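Local coordinates for mandalate racemase/muconate lactonizing enzyme (Unidentified, PDB 4E4U), which probably acts on a carboxylate substrate, as do relatives in the mandelate racemase/muconate lactonizing enzyme branch of the enolase superfamily, at residues H68-L73 and G96-C101; L125-Y130 and Q333-T338; D166-Y171 and D185-F190; H177-E182 and I218-R223; Q280-R285 and A307-N312. All coordinates share one frame; numbering follows the deposited sequence.

Contact 1 (H68-L73 and G96-C101)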
# COMPACT_ATOMS: atom_id res chain seq x y z
N HIS A 68 33.15 27.52 -10.22
CA HIS A 68 31.70 27.68 -10.35
C HIS A 68 30.97 26.38 -10.70
O HIS A 68 29.76 26.29 -10.54
CB HIS A 68 31.35 28.75 -11.40
CG HIS A 68 31.76 30.13 -11.00
ND1 HIS A 68 33.03 30.62 -11.21
CD2 HIS A 68 31.07 31.12 -10.39
CE1 HIS A 68 33.11 31.85 -10.75
NE2 HIS A 68 31.93 32.18 -10.25
N HIS A 69 31.71 25.39 -11.17
CA HIS A 69 31.09 24.19 -11.72
C HIS A 69 30.87 23.12 -10.65
O HIS A 69 31.44 22.02 -10.72
CB HIS A 69 31.89 23.70 -12.93
CG HIS A 69 31.93 24.70 -14.04
ND1 HIS A 69 32.70 24.54 -15.17
CD2 HIS A 69 31.31 25.90 -14.17
CE1 HIS A 69 32.54 25.58 -15.96
NE2 HIS A 69 31.70 26.43 -15.38
N VAL A 70 30.02 23.44 -9.69
CA VAL A 70 29.81 22.59 -8.53
C VAL A 70 28.93 21.37 -8.82
O VAL A 70 29.09 20.33 -8.18
CB VAL A 70 29.29 23.40 -7.30
CG1 VAL A 70 30.35 24.40 -6.82
CG2 VAL A 70 27.98 24.11 -7.62
N GLU A 71 27.99 21.49 -9.76
CA GLU A 71 27.26 20.31 -10.24
C GLU A 71 28.24 19.31 -10.84
O GLU A 71 28.20 18.12 -10.55
CB GLU A 71 26.23 20.67 -11.30
CG GLU A 71 24.99 21.39 -10.78
CD GLU A 71 23.92 20.44 -10.27
OE1 GLU A 71 24.11 19.21 -10.31
OE2 GLU A 71 22.85 20.94 -9.84
N ARG A 72 29.12 19.81 -11.70
CA ARG A 72 30.14 18.98 -12.34
C ARG A 72 30.99 18.30 -11.29
O ARG A 72 31.21 17.08 -11.34
CB ARG A 72 31.02 19.85 -13.24
CG ARG A 72 32.15 19.12 -13.94
CD ARG A 72 33.36 20.05 -14.14
NE ARG A 72 33.97 20.36 -12.84
CZ ARG A 72 34.80 19.54 -12.20
NH1 ARG A 72 35.16 18.38 -12.74
NH2 ARG A 72 35.28 19.89 -11.01
N LEU A 73 31.50 19.07 -10.34
CA LEU A 73 32.33 18.52 -9.28
C LEU A 73 31.63 17.39 -8.53
O LEU A 73 32.19 16.31 -8.34
CB LEU A 73 32.76 19.61 -8.31
CG LEU A 73 33.51 19.16 -7.05
CD1 LEU A 73 34.77 18.36 -7.40
CD2 LEU A 73 33.84 20.37 -6.19
N GLY A 96 34.04 19.22 1.33
CA GLY A 96 35.05 20.20 1.69
C GLY A 96 35.53 20.96 0.47
O GLY A 96 35.66 22.18 0.49
N LEU A 97 35.80 20.23 -0.61
CA LEU A 97 36.26 20.87 -1.84
C LEU A 97 35.19 21.79 -2.41
O LEU A 97 35.48 22.90 -2.85
CB LEU A 97 36.65 19.82 -2.88
CG LEU A 97 37.80 18.87 -2.53
CD1 LEU A 97 37.97 17.83 -3.63
CD2 LEU A 97 39.09 19.64 -2.31
N GLU A 98 33.94 21.34 -2.38
CA GLU A 98 32.84 22.11 -2.96
C GLU A 98 32.57 23.39 -2.17
O GLU A 98 32.34 24.45 -2.75
CB GLU A 98 31.59 21.23 -3.06
CG GLU A 98 30.45 21.84 -3.87
CD GLU A 98 29.40 22.49 -2.99
OE1 GLU A 98 29.74 22.84 -1.84
OE2 GLU A 98 28.24 22.66 -3.45
N MET A 99 32.61 23.31 -0.84
CA MET A 99 32.31 24.51 -0.06
C MET A 99 33.45 25.53 -0.21
O MET A 99 33.21 26.74 -0.18
CB MET A 99 31.99 24.20 1.41
CG MET A 99 33.20 23.82 2.25
SD MET A 99 32.78 23.53 3.99
CE MET A 99 31.85 22.00 3.89
N ALA A 100 34.68 25.04 -0.40
CA ALA A 100 35.81 25.92 -0.70
C ALA A 100 35.60 26.61 -2.05
O ALA A 100 35.92 27.78 -2.22
CB ALA A 100 37.12 25.16 -0.68
N CYS A 101 35.03 25.88 -3.01
CA CYS A 101 34.64 26.49 -4.28
C CYS A 101 33.60 27.59 -4.07
O CYS A 101 33.72 28.66 -4.66
CB CYS A 101 34.14 25.44 -5.28
SG CYS A 101 35.44 24.36 -5.93

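Contact 2 (L125-Y130 and Q333-T338)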
# COMPACT_ATOMS: atom_id res chain seq x y z
N LEU A 125 20.23 33.21 13.76
CA LEU A 125 19.91 31.80 13.70
C LEU A 125 19.78 31.20 15.09
O LEU A 125 20.74 31.19 15.86
CB LEU A 125 21.00 31.05 12.94
CG LEU A 125 21.27 31.51 11.51
CD1 LEU A 125 22.49 30.80 10.95
CD2 LEU A 125 20.05 31.25 10.64
N ARG A 126 18.60 30.68 15.40
CA ARG A 126 18.41 29.97 16.65
C ARG A 126 19.44 28.85 16.76
O ARG A 126 19.69 28.13 15.79
CB ARG A 126 16.99 29.39 16.71
CG ARG A 126 16.64 28.76 18.05
CD ARG A 126 15.32 28.02 17.97
NE ARG A 126 14.99 27.39 19.25
CZ ARG A 126 14.01 26.51 19.43
NH1 ARG A 126 13.25 26.14 18.40
NH2 ARG A 126 13.79 26.00 20.63
N SER A 127 20.04 28.71 17.93
CA SER A 127 21.07 27.69 18.12
C SER A 127 20.85 26.86 19.38
O SER A 127 20.05 27.22 20.24
CB SER A 127 22.46 28.32 18.13
OG SER A 127 22.68 29.00 19.34
N TYR A 128 21.56 25.74 19.47
CA TYR A 128 21.55 24.94 20.68
C TYR A 128 22.94 24.44 20.93
O TYR A 128 23.80 24.49 20.05
CB TYR A 128 20.59 23.76 20.55
CG TYR A 128 21.04 22.62 19.66
CD1 TYR A 128 21.79 21.57 20.18
CD2 TYR A 128 20.65 22.55 18.34
CE1 TYR A 128 22.16 20.48 19.39
CE2 TYR A 128 21.01 21.47 17.54
CZ TYR A 128 21.77 20.44 18.06
OH TYR A 128 22.12 19.36 17.28
N THR A 129 23.18 23.93 22.14
CA THR A 129 24.42 23.24 22.41
C THR A 129 24.18 21.96 23.20
O THR A 129 23.18 21.83 23.92
CB THR A 129 25.43 24.14 23.17
OG1 THR A 129 26.67 23.43 23.34
CG2 THR A 129 24.88 24.55 24.53
N TYR A 130 25.08 20.99 23.03
CA TYR A 130 25.19 19.90 23.98
C TYR A 130 25.51 20.48 25.35
O TYR A 130 26.17 21.52 25.46
CB TYR A 130 26.33 18.96 23.60
CG TYR A 130 25.93 17.65 22.97
CD1 TYR A 130 25.17 16.72 23.67
CD2 TYR A 130 26.33 17.33 21.69
CE1 TYR A 130 24.81 15.52 23.10
CE2 TYR A 130 25.97 16.13 21.11
CZ TYR A 130 25.21 15.22 21.82
OH TYR A 130 24.86 14.03 21.24
N GLN A 333 20.32 25.55 14.65
CA GLN A 333 21.68 25.20 14.25
C GLN A 333 22.48 24.73 15.45
O GLN A 333 22.55 25.42 16.47
CB GLN A 333 22.38 26.41 13.62
CG GLN A 333 23.88 26.23 13.40
CD GLN A 333 24.22 25.17 12.36
OE1 GLN A 333 23.74 25.23 11.22
NE2 GLN A 333 25.06 24.21 12.73
N GLU A 334 23.07 23.55 15.33
CA GLU A 334 23.92 23.05 16.40
C GLU A 334 25.13 23.94 16.57
O GLU A 334 25.81 24.29 15.59
CB GLU A 334 24.38 21.62 16.11
CG GLU A 334 25.17 21.00 17.26
CD GLU A 334 25.23 19.48 17.21
OE1 GLU A 334 25.04 18.92 16.11
OE2 GLU A 334 25.45 18.86 18.27
N SER A 335 25.38 24.33 17.81
CA SER A 335 26.56 25.10 18.15
C SER A 335 27.39 24.35 19.16
O SER A 335 26.86 23.61 19.99
CB SER A 335 26.16 26.46 18.71
OG SER A 335 25.44 27.18 17.72
N ILE A 336 28.70 24.53 19.09
CA ILE A 336 29.58 23.92 20.08
C ILE A 336 29.82 24.98 21.14
O ILE A 336 30.63 25.89 20.98
CB ILE A 336 30.87 23.39 19.44
CG1 ILE A 336 30.51 22.30 18.42
CG2 ILE A 336 31.79 22.84 20.51
CD1 ILE A 336 31.67 21.74 17.63
N MET A 337 29.05 24.87 22.22
CA MET A 337 28.96 25.92 23.23
C MET A 337 28.66 27.25 22.54
O MET A 337 27.72 27.31 21.75
CB MET A 337 30.19 25.93 24.14
CG MET A 337 30.29 24.62 24.91
SD MET A 337 31.56 24.53 26.15
CE MET A 337 32.98 24.56 25.11
N THR A 338 29.45 28.29 22.79
CA THR A 338 29.19 29.58 22.14
C THR A 338 30.28 29.97 21.14
O THR A 338 30.50 31.16 20.88
CB THR A 338 28.98 30.71 23.16
OG1 THR A 338 30.16 30.88 23.95
CG2 THR A 338 27.81 30.38 24.08
O HOH W 1 27.10 21.00 20.89

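Contact 3 (D166-Y171 and D185-F190)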
# COMPACT_ATOMS: atom_id res chain seq x y z
N ASP A 166 22.80 13.15 25.91
CA ASP A 166 22.58 11.73 25.61
C ASP A 166 22.88 10.85 26.82
O ASP A 166 24.04 10.48 27.06
CB ASP A 166 23.43 11.26 24.42
CG ASP A 166 23.16 9.80 24.07
OD1 ASP A 166 22.29 9.18 24.72
OD2 ASP A 166 23.81 9.26 23.15
N PRO A 167 21.84 10.50 27.59
CA PRO A 167 22.01 9.67 28.79
C PRO A 167 21.81 8.17 28.51
O PRO A 167 21.69 7.39 29.46
CB PRO A 167 20.91 10.19 29.71
CG PRO A 167 19.81 10.57 28.77
CD PRO A 167 20.46 11.01 27.47
N ALA A 168 21.81 7.78 27.24
CA ALA A 168 21.39 6.43 26.86
C ALA A 168 22.50 5.38 26.78
O ALA A 168 22.29 4.28 26.27
CB ALA A 168 20.60 6.46 25.57
N GLY A 169 23.68 5.70 27.32
CA GLY A 169 24.74 4.71 27.43
C GLY A 169 25.53 4.53 26.14
O GLY A 169 25.31 5.24 25.16
N PRO A 170 26.47 3.58 26.13
CA PRO A 170 27.37 3.43 24.99
C PRO A 170 26.66 3.07 23.69
O PRO A 170 25.66 2.34 23.67
CB PRO A 170 28.26 2.26 25.41
CG PRO A 170 28.23 2.27 26.91
CD PRO A 170 26.81 2.66 27.23
N TYR A 171 27.20 3.61 22.60
CA TYR A 171 26.86 3.15 21.27
C TYR A 171 28.04 2.32 20.79
O TYR A 171 29.19 2.76 20.89
CB TYR A 171 26.57 4.32 20.33
CG TYR A 171 27.50 5.50 20.45
CD1 TYR A 171 27.27 6.50 21.40
CD2 TYR A 171 28.58 5.66 19.59
CE1 TYR A 171 28.10 7.59 21.50
CE2 TYR A 171 29.41 6.76 19.68
CZ TYR A 171 29.17 7.72 20.64
OH TYR A 171 29.99 8.82 20.75
N ASP A 185 15.44 4.22 32.94
CA ASP A 185 15.14 5.06 34.10
C ASP A 185 16.02 6.32 34.10
O ASP A 185 15.54 7.41 34.40
CB ASP A 185 15.40 4.30 35.40
CG ASP A 185 14.33 3.27 35.72
OD1 ASP A 185 13.26 3.27 35.09
OD2 ASP A 185 14.57 2.46 36.65
N ARG A 186 17.29 6.15 33.79
CA ARG A 186 18.23 7.26 33.79
C ARG A 186 17.87 8.27 32.71
O ARG A 186 17.95 9.48 32.93
CB ARG A 186 19.67 6.76 33.60
CG ARG A 186 20.70 7.87 33.59
CD ARG A 186 22.10 7.29 33.49
NE ARG A 186 22.34 6.72 32.17
CZ ARG A 186 23.15 5.69 31.93
NH1 ARG A 186 23.76 5.06 32.92
NH2 ARG A 186 23.32 5.27 30.69
N CYS A 187 17.47 7.78 31.54
CA CYS A 187 17.07 8.67 30.44
C CYS A 187 15.90 9.55 30.86
O CYS A 187 15.89 10.76 30.63
CB CYS A 187 16.68 7.87 29.20
SG CYS A 187 18.05 7.04 28.38
N GLU A 188 14.92 8.92 31.51
CA GLU A 188 13.75 9.62 32.00
C GLU A 188 14.13 10.64 33.07
O GLU A 188 13.63 11.77 33.07
CB GLU A 188 12.76 8.60 32.57
CG GLU A 188 11.32 8.93 32.32
CD GLU A 188 10.37 7.91 32.91
OE1 GLU A 188 10.63 6.68 32.82
OE2 GLU A 188 9.35 8.35 33.47
N LEU A 189 15.03 10.25 33.97
CA LEU A 189 15.46 11.12 35.07
C LEU A 189 16.22 12.35 34.56
O LEU A 189 16.03 13.45 35.08
CB LEU A 189 16.32 10.35 36.07
CG LEU A 189 16.72 11.15 37.31
CD1 LEU A 189 15.49 11.64 38.06
CD2 LEU A 189 17.59 10.31 38.22
N PHE A 190 17.06 12.17 33.55
CA PHE A 190 17.73 13.32 32.93
C PHE A 190 16.71 14.30 32.38
O PHE A 190 16.81 15.51 32.62
CB PHE A 190 18.67 12.87 31.81
CG PHE A 190 20.10 12.71 32.23
CD1 PHE A 190 20.49 11.63 33.02
CD2 PHE A 190 21.06 13.62 31.82
CE1 PHE A 190 21.82 11.47 33.39
CE2 PHE A 190 22.38 13.48 32.20
CZ PHE A 190 22.77 12.40 32.99

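Contact 4 (H177-E182 and I218-R223)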
# COMPACT_ATOMS: atom_id res chain seq x y z
N HIS A 177 20.93 -2.20 20.19
CA HIS A 177 20.69 -3.13 21.28
C HIS A 177 19.45 -2.69 22.07
O HIS A 177 18.79 -1.70 21.72
CB HIS A 177 21.93 -3.27 22.17
CG HIS A 177 22.44 -1.97 22.71
ND1 HIS A 177 23.56 -1.35 22.22
CD2 HIS A 177 21.96 -1.17 23.69
CE1 HIS A 177 23.77 -0.23 22.89
NE2 HIS A 177 22.80 -0.09 23.78
N GLN A 178 19.13 -3.43 23.12
CA GLN A 178 17.92 -3.17 23.90
C GLN A 178 18.31 -2.58 25.26
O GLN A 178 18.89 -3.28 26.09
CB GLN A 178 17.13 -4.48 24.06
CG GLN A 178 15.80 -4.35 24.81
CD GLN A 178 14.62 -3.90 23.95
OE1 GLN A 178 13.78 -3.13 24.42
NE2 GLN A 178 14.52 -4.42 22.73
N LEU A 179 18.02 -1.30 25.47
CA LEU A 179 18.43 -0.63 26.70
C LEU A 179 17.84 -1.30 27.94
O LEU A 179 16.67 -1.69 27.95
CB LEU A 179 17.98 0.83 26.71
CG LEU A 179 18.49 1.71 25.57
CD1 LEU A 179 17.97 3.13 25.76
CD2 LEU A 179 20.01 1.69 25.49
N SER A 180 18.65 -1.41 28.98
CA SER A 180 18.19 -1.96 30.26
C SER A 180 17.20 -1.02 30.94
O SER A 180 17.14 0.18 30.63
CB SER A 180 19.37 -2.16 31.19
OG SER A 180 19.82 -0.90 31.67
N LEU A 181 16.44 -1.55 31.89
CA LEU A 181 15.54 -0.73 32.69
C LEU A 181 16.28 0.39 33.43
O LEU A 181 15.78 1.50 33.53
CB LEU A 181 14.79 -1.58 33.71
CG LEU A 181 13.75 -2.51 33.09
CD1 LEU A 181 13.33 -3.55 34.12
CD2 LEU A 181 12.54 -1.73 32.59
N GLU A 182 17.47 0.09 33.96
CA GLU A 182 18.22 1.13 34.66
C GLU A 182 18.61 2.27 33.73
O GLU A 182 18.59 3.45 34.12
CB GLU A 182 19.43 0.54 35.36
CG GLU A 182 19.04 -0.25 36.60
CD GLU A 182 20.23 -0.84 37.31
OE1 GLU A 182 21.12 -1.40 36.64
OE2 GLU A 182 20.26 -0.75 38.55
N ILE A 218 11.27 2.62 20.86
CA ILE A 218 9.85 2.85 21.13
C ILE A 218 9.54 2.81 22.64
O ILE A 218 8.83 3.69 23.16
CB ILE A 218 8.97 1.88 20.32
CG1 ILE A 218 9.05 2.26 18.84
CG2 ILE A 218 7.52 1.88 20.81
CD1 ILE A 218 8.52 1.19 17.91
N ARG A 219 10.10 1.83 23.35
CA ARG A 219 9.96 1.78 24.81
C ARG A 219 10.47 3.08 25.44
O ARG A 219 9.83 3.64 26.33
CB ARG A 219 10.70 0.58 25.40
CG ARG A 219 9.98 -0.75 25.19
CD ARG A 219 10.77 -1.90 25.75
NE ARG A 219 10.93 -1.84 27.20
CZ ARG A 219 11.84 -2.52 27.89
NH1 ARG A 219 12.69 -3.32 27.25
NH2 ARG A 219 11.90 -2.41 29.20
N LEU A 220 11.61 3.56 24.96
CA LEU A 220 12.20 4.79 25.50
C LEU A 220 11.31 5.99 25.18
O LEU A 220 11.04 6.82 26.04
CB LEU A 220 13.61 5.00 24.95
CG LEU A 220 14.28 6.32 25.37
CD1 LEU A 220 14.31 6.48 26.89
CD2 LEU A 220 15.69 6.40 24.78
N ALA A 221 10.85 6.09 23.93
CA ALA A 221 10.01 7.21 23.53
C ALA A 221 8.77 7.34 24.41
O ALA A 221 8.40 8.45 24.81
CB ALA A 221 9.62 7.10 22.06
N LYS A 222 8.13 6.22 24.75
CA LYS A 222 6.92 6.29 25.58
C LYS A 222 7.21 6.93 26.93
O LYS A 222 6.38 7.65 27.46
CB LYS A 222 6.26 4.92 25.74
CG LYS A 222 5.80 4.25 24.44
CD LYS A 222 5.40 5.22 23.32
CE LYS A 222 3.96 5.68 23.44
NZ LYS A 222 3.57 6.48 22.23
N ARG A 223 8.40 6.67 27.47
CA ARG A 223 8.82 7.26 28.74
C ARG A 223 9.14 8.75 28.64
O ARG A 223 8.96 9.50 29.60
CB ARG A 223 10.05 6.54 29.27
CG ARG A 223 9.77 5.15 29.79
CD ARG A 223 11.07 4.42 29.97
NE ARG A 223 10.97 3.11 30.59
CZ ARG A 223 11.34 2.84 31.84
NH1 ARG A 223 11.81 3.81 32.63
NH2 ARG A 223 11.26 1.61 32.30
O HOH W 2 15.15 -3.86 28.59

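Contact 5 (Q280-R285 and A307-N312)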
# COMPACT_ATOMS: atom_id res chain seq x y z
N GLN A 280 19.16 16.41 10.08
CA GLN A 280 20.40 16.88 10.68
C GLN A 280 21.59 16.64 9.76
O GLN A 280 22.60 16.06 10.15
CB GLN A 280 20.59 16.20 12.03
CG GLN A 280 19.43 16.46 12.97
CD GLN A 280 19.54 15.69 14.25
OE1 GLN A 280 19.68 14.47 14.25
NE2 GLN A 280 19.46 16.40 15.38
N LEU A 281 21.47 17.13 8.54
CA LEU A 281 22.58 17.06 7.60
C LEU A 281 23.81 17.78 8.16
O LEU A 281 23.68 18.80 8.86
CB LEU A 281 22.15 17.66 6.25
CG LEU A 281 21.78 19.15 6.24
CD1 LEU A 281 22.99 20.06 6.00
CD2 LEU A 281 20.71 19.43 5.20
N ASN A 282 24.98 17.26 7.85
CA ASN A 282 26.22 17.98 8.08
C ASN A 282 26.74 18.39 6.70
O ASN A 282 26.97 17.52 5.84
CB ASN A 282 27.24 17.12 8.83
CG ASN A 282 28.49 17.89 9.20
OD1 ASN A 282 29.11 18.54 8.36
ND2 ASN A 282 28.86 17.83 10.48
N VAL A 283 26.90 19.69 6.49
CA VAL A 283 27.27 20.21 5.17
C VAL A 283 28.63 19.72 4.71
O VAL A 283 28.92 19.73 3.51
CB VAL A 283 27.23 21.76 5.09
CG1 VAL A 283 25.82 22.27 5.33
CG2 VAL A 283 28.21 22.39 6.09
N ALA A 284 29.46 19.30 5.66
CA ALA A 284 30.79 18.76 5.36
C ALA A 284 30.79 17.25 5.09
O ALA A 284 31.85 16.66 4.85
CB ALA A 284 31.77 19.12 6.48
N ARG A 285 29.61 16.63 5.12
CA ARG A 285 29.46 15.21 4.79
C ARG A 285 28.52 14.95 3.61
O ARG A 285 28.73 13.99 2.86
CB ARG A 285 28.95 14.43 6.01
CG ARG A 285 28.35 13.06 5.68
CD ARG A 285 28.19 12.21 6.92
NE ARG A 285 29.45 11.55 7.25
CZ ARG A 285 29.77 11.06 8.45
NH1 ARG A 285 28.95 11.20 9.48
NH2 ARG A 285 30.93 10.44 8.60
N ALA A 307 17.95 20.97 10.61
CA ALA A 307 18.64 21.35 11.84
C ALA A 307 20.06 20.83 11.69
O ALA A 307 20.38 19.74 12.17
CB ALA A 307 17.97 20.73 13.05
N PRO A 308 20.92 21.59 11.00
CA PRO A 308 22.22 21.02 10.63
C PRO A 308 23.07 20.61 11.83
O PRO A 308 23.12 21.29 12.86
CB PRO A 308 22.89 22.15 9.84
CG PRO A 308 21.76 22.96 9.31
CD PRO A 308 20.71 22.92 10.40
N HIS A 309 23.74 19.48 11.65
CA HIS A 309 24.62 18.91 12.65
C HIS A 309 25.97 19.60 12.61
O HIS A 309 26.45 20.02 11.54
CB HIS A 309 24.80 17.42 12.34
CG HIS A 309 25.92 16.77 13.09
ND1 HIS A 309 27.20 16.68 12.58
CD2 HIS A 309 25.95 16.15 14.29
CE1 HIS A 309 27.98 16.06 13.45
NE2 HIS A 309 27.24 15.73 14.50
N LEU A 310 26.61 19.70 13.76
CA LEU A 310 27.96 20.23 13.83
C LEU A 310 28.72 19.59 14.98
O LEU A 310 28.38 19.77 16.15
CB LEU A 310 27.91 21.76 13.98
CG LEU A 310 29.00 22.58 13.30
CD1 LEU A 310 30.36 22.28 13.91
CD2 LEU A 310 29.01 22.32 11.79
N TYR A 311 29.75 18.81 14.65
CA TYR A 311 30.68 18.30 15.64
C TYR A 311 32.06 18.30 15.00
O TYR A 311 32.65 17.25 14.75
CB TYR A 311 30.31 16.90 16.16
CG TYR A 311 31.06 16.58 17.44
CD1 TYR A 311 30.78 17.28 18.61
CD2 TYR A 311 32.06 15.62 17.47
CE1 TYR A 311 31.47 17.03 19.78
CE2 TYR A 311 32.76 15.35 18.65
CZ TYR A 311 32.45 16.06 19.80
OH TYR A 311 33.13 15.81 20.97
N ASN A 312 32.55 19.50 14.73
CA ASN A 312 33.74 19.69 13.91
C ASN A 312 34.13 21.16 14.00
O ASN A 312 33.68 21.86 14.92
CB ASN A 312 33.53 19.18 12.47
CG ASN A 312 32.26 19.69 11.82
OD1 ASN A 312 31.16 19.16 12.03
ND2 ASN A 312 32.40 20.71 10.99
O HOH W 3 21.19 18.93 14.85
O HOH W 4 30.17 21.05 8.95
O HOH W 5 26.55 21.22 9.02

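Contact 1 (H68-L73 and G96-C101)
V70 and L73 open the first turn of helix 70-79 and pack against L97, E98 and C101 of helix 88-109, joining two helices of the N-terminal domain that caps the barrel in the enolase superfamily. The backbones come nearest where V70 CA lies 6.4 Å from E98 CA. CG1 of V70 stands anti to its own carbonyl carbon (chi1 -66°) and rests 3.9 Å from E98 CG, with C101 CB 4.2 Å from the same methyl. The valine and glutamate side chains cross obliquely. Next in sequence, E71 forms salt bridges with K294 and with K293 of a neighbouring subunit. L73 returns to the interface one turn after V70. Its methyl CD2 leads the approach, lying 3.8 Å from E98 CA. From there CD2 also touches E98 CB and reaches C101 SG at 4.3 Å and L97 CB at 4.4 Å. The contacts between the segments are van der Waals ones, E98 joining in with its aliphatic part. A bend at chi2 (-98°) turns its CD aside from this apolar contact, and the carboxylate accepts from the backbone N of L289 and L290 at the start of helix 289-301. This buried charge is thus probably stabilised by that helix's N-terminus, tying the capping domain to the barrel.

Contact 2 (L125-Y130 and Q333-T338)
The strand 125-130 runs parallel to 333-335, with S127 beside Q333 and Y128 beside E334, and the two short axes cross at 44°. This pairing joins the first and last strands of the barrel, consistent with closure of the modified TIM barrel, (β/α)7β, of the enolase superfamily. Q333 N donates to R126 O (2.9 Å), Q333 O receives Y128 N, and S335 N donates to Y128 O at 2.7 Å. On the face that bears Y128 and E334, the tyrosine ring lies over the neighbouring strand. Its CG sits between the backbone N and the carbonyl carbon (chi1 74°), and E334 CA makes a CH-pi contact 3.8 Å from the ring centroid, offset toward the rim. The extended E334 side chain continues past CZ, its carboxylate plane 27° from the ring. Outside partners take the polar ends: K164 bonds the hydroxyl of Y128, and L310 N donates to E334 OE1. W231 meets the Y128 ring edge-to-face. Beyond the regular pairing, T129 OG1 accepts from M337 N (3.0 Å) and donates to Y130 O (2.9 Å), the latter in the carbonyl plane on a lone pair. One water replaces the next direct strand bond: it accepts from Y130 N at 2.9 Å and donates to S335 O at 2.8 Å.

Contact 3 (D166-Y171 and D185-F190)
P167 packs its ring against F190 and C187 at the centre of this contact, where the loop following strand 162-165 lies against helix 181-198, the helix that follows it in one β/α unit of the barrel. CB of P167 sits over one face of the F190 ring, 3.8 Å from the centroid and offset toward the rim, in a CH-pi contact. The neighbouring CG rests 3.7 Å from C187 CA on the helix backbone and 4.0 Å from C187 SG. That sulphur is placed anti to its own carbonyl carbon (chi1 -70°) and also touches A168, whose CB lies 3.8 Å away. F206 of strand 203-206 packs on both P167 and C187, and A148 of helix 145-158 touches F190. Further out, R186 grips the carbonyl of P167 side-on. NE and NH2 each donate to P167 O at 2.9 Å, and the oxygen lies within 3° of the guanidinium plane. NE comes in 16° from the carbonyl plane, whereas NH2 approaches from above it. A bend at chi3 brings NE round to this oxygen, so two bonds hold the carbonyl oxygen of the buried P167. At the polar edge an Asx turn shapes the loop: H209 and Q211 hold D166 OD2, while D166 OD1 receives A168 N at 2.9 Å from above the carboxylate plane.

Contact 4 (H177-E182 and I218-R223)
R219 reaches out from helix 214-224 to Q178 and L181 of the segment that leads into helix 181-198. Its CB points toward that segment, and CD is the first atom to meet anything across the contact, 3.5 Å from Q178 OE1. The bend at chi3 (64°) then turns NE, which forms a salt bridge with D228 of a neighbouring subunit. NH1 donates to Q178 OE1 at 3.0 Å, with the oxygen 21° out of the guanidinium plane. The glutamine amide and guanidinium planes are nearly parallel, 16° apart, although the two side chains cross at about a right angle. NH1 also donates to a water, 2.9 Å away, which passes a hydrogen bond on to L179 O (2.7 Å). NH2 ends the chain: it pairs with D203 of the same neighbouring subunit, and L181 CD2 lies 3.5 Å from it at the guanidinium edge. Two aspartates thus probably balance this buried charge. The same L181 methyl touches R223 NH2 at 3.6 Å, bridging two arginines one helical turn apart; R223 NH2 itself pairs with D228 of that neighbouring subunit. Alongside, L179 CD1 meets L220 CD2 at 4.1 Å. L220 packs on L184 and C187 of helix 181-198 and on F232 of strand 231-233, so the contact joins two successive outer helices of the barrel, with the neighbouring subunit against the arginine tips.

Contact 5 (Q280-R285 and A307-N312)
N282 directs its amide nitrogen at both H309 and N312, and the two bonds use the two N-H groups of ND2. One goes to H309 ND1 (2.9 Å, 166° at the hydrogen). It lies close to the plane of the ring and of the amide, yet these planes are turned 48° apart, so the imidazole is met at its edge by a twisted amide. The other goes to N312 OD1 at 3.1 Å, where the two asparagine side chains slide past each other in opposite directions with amides 42° apart. Y311 N reaches N312 OD1 from the opposite face of that group, giving it two donors. CG of N282 is anti to the backbone N, and OD1 takes A284 N at 2.8 Å in its carbonyl plane, closing an Asx turn. A water further links N282 OD1 to N312 ND2. Both ends of this buried amide are therefore satisfied and its rotation is fixed. The backbones join where H309 N donates to L281 O (2.9 Å), and Y41 of the N-terminal domain meets the H309 ring. The two loops follow strands 278-279 and 305-306, at the C-terminal ends of the barrel strands, where enolase-superfamily active sites are found.

The centre of contact 5 lies about 2 Å from the centre of the chain, and this contact joins the domains: M99 CE of contact 1 packs 3.7 Å from A284 CA, and I336 CD1 of contact 2 packs 3.4 Å from N312 O. Contacts 2 and 5 have centres about 12 Å apart. Contacts 3 and 4 share helix 181-198, with centres about 9 Å apart, and R223 NH1 forms salt bridges to D185 OD1 (2.9 Å) and E188 OE1 (3.1 Å). They are opposite contact 1 across the chain's centre, contact 4 about 43 Å from it between centres. The M337 side chain in contact 2 comes about 5 Å from a bound dithiol, probably a crystallisation additive.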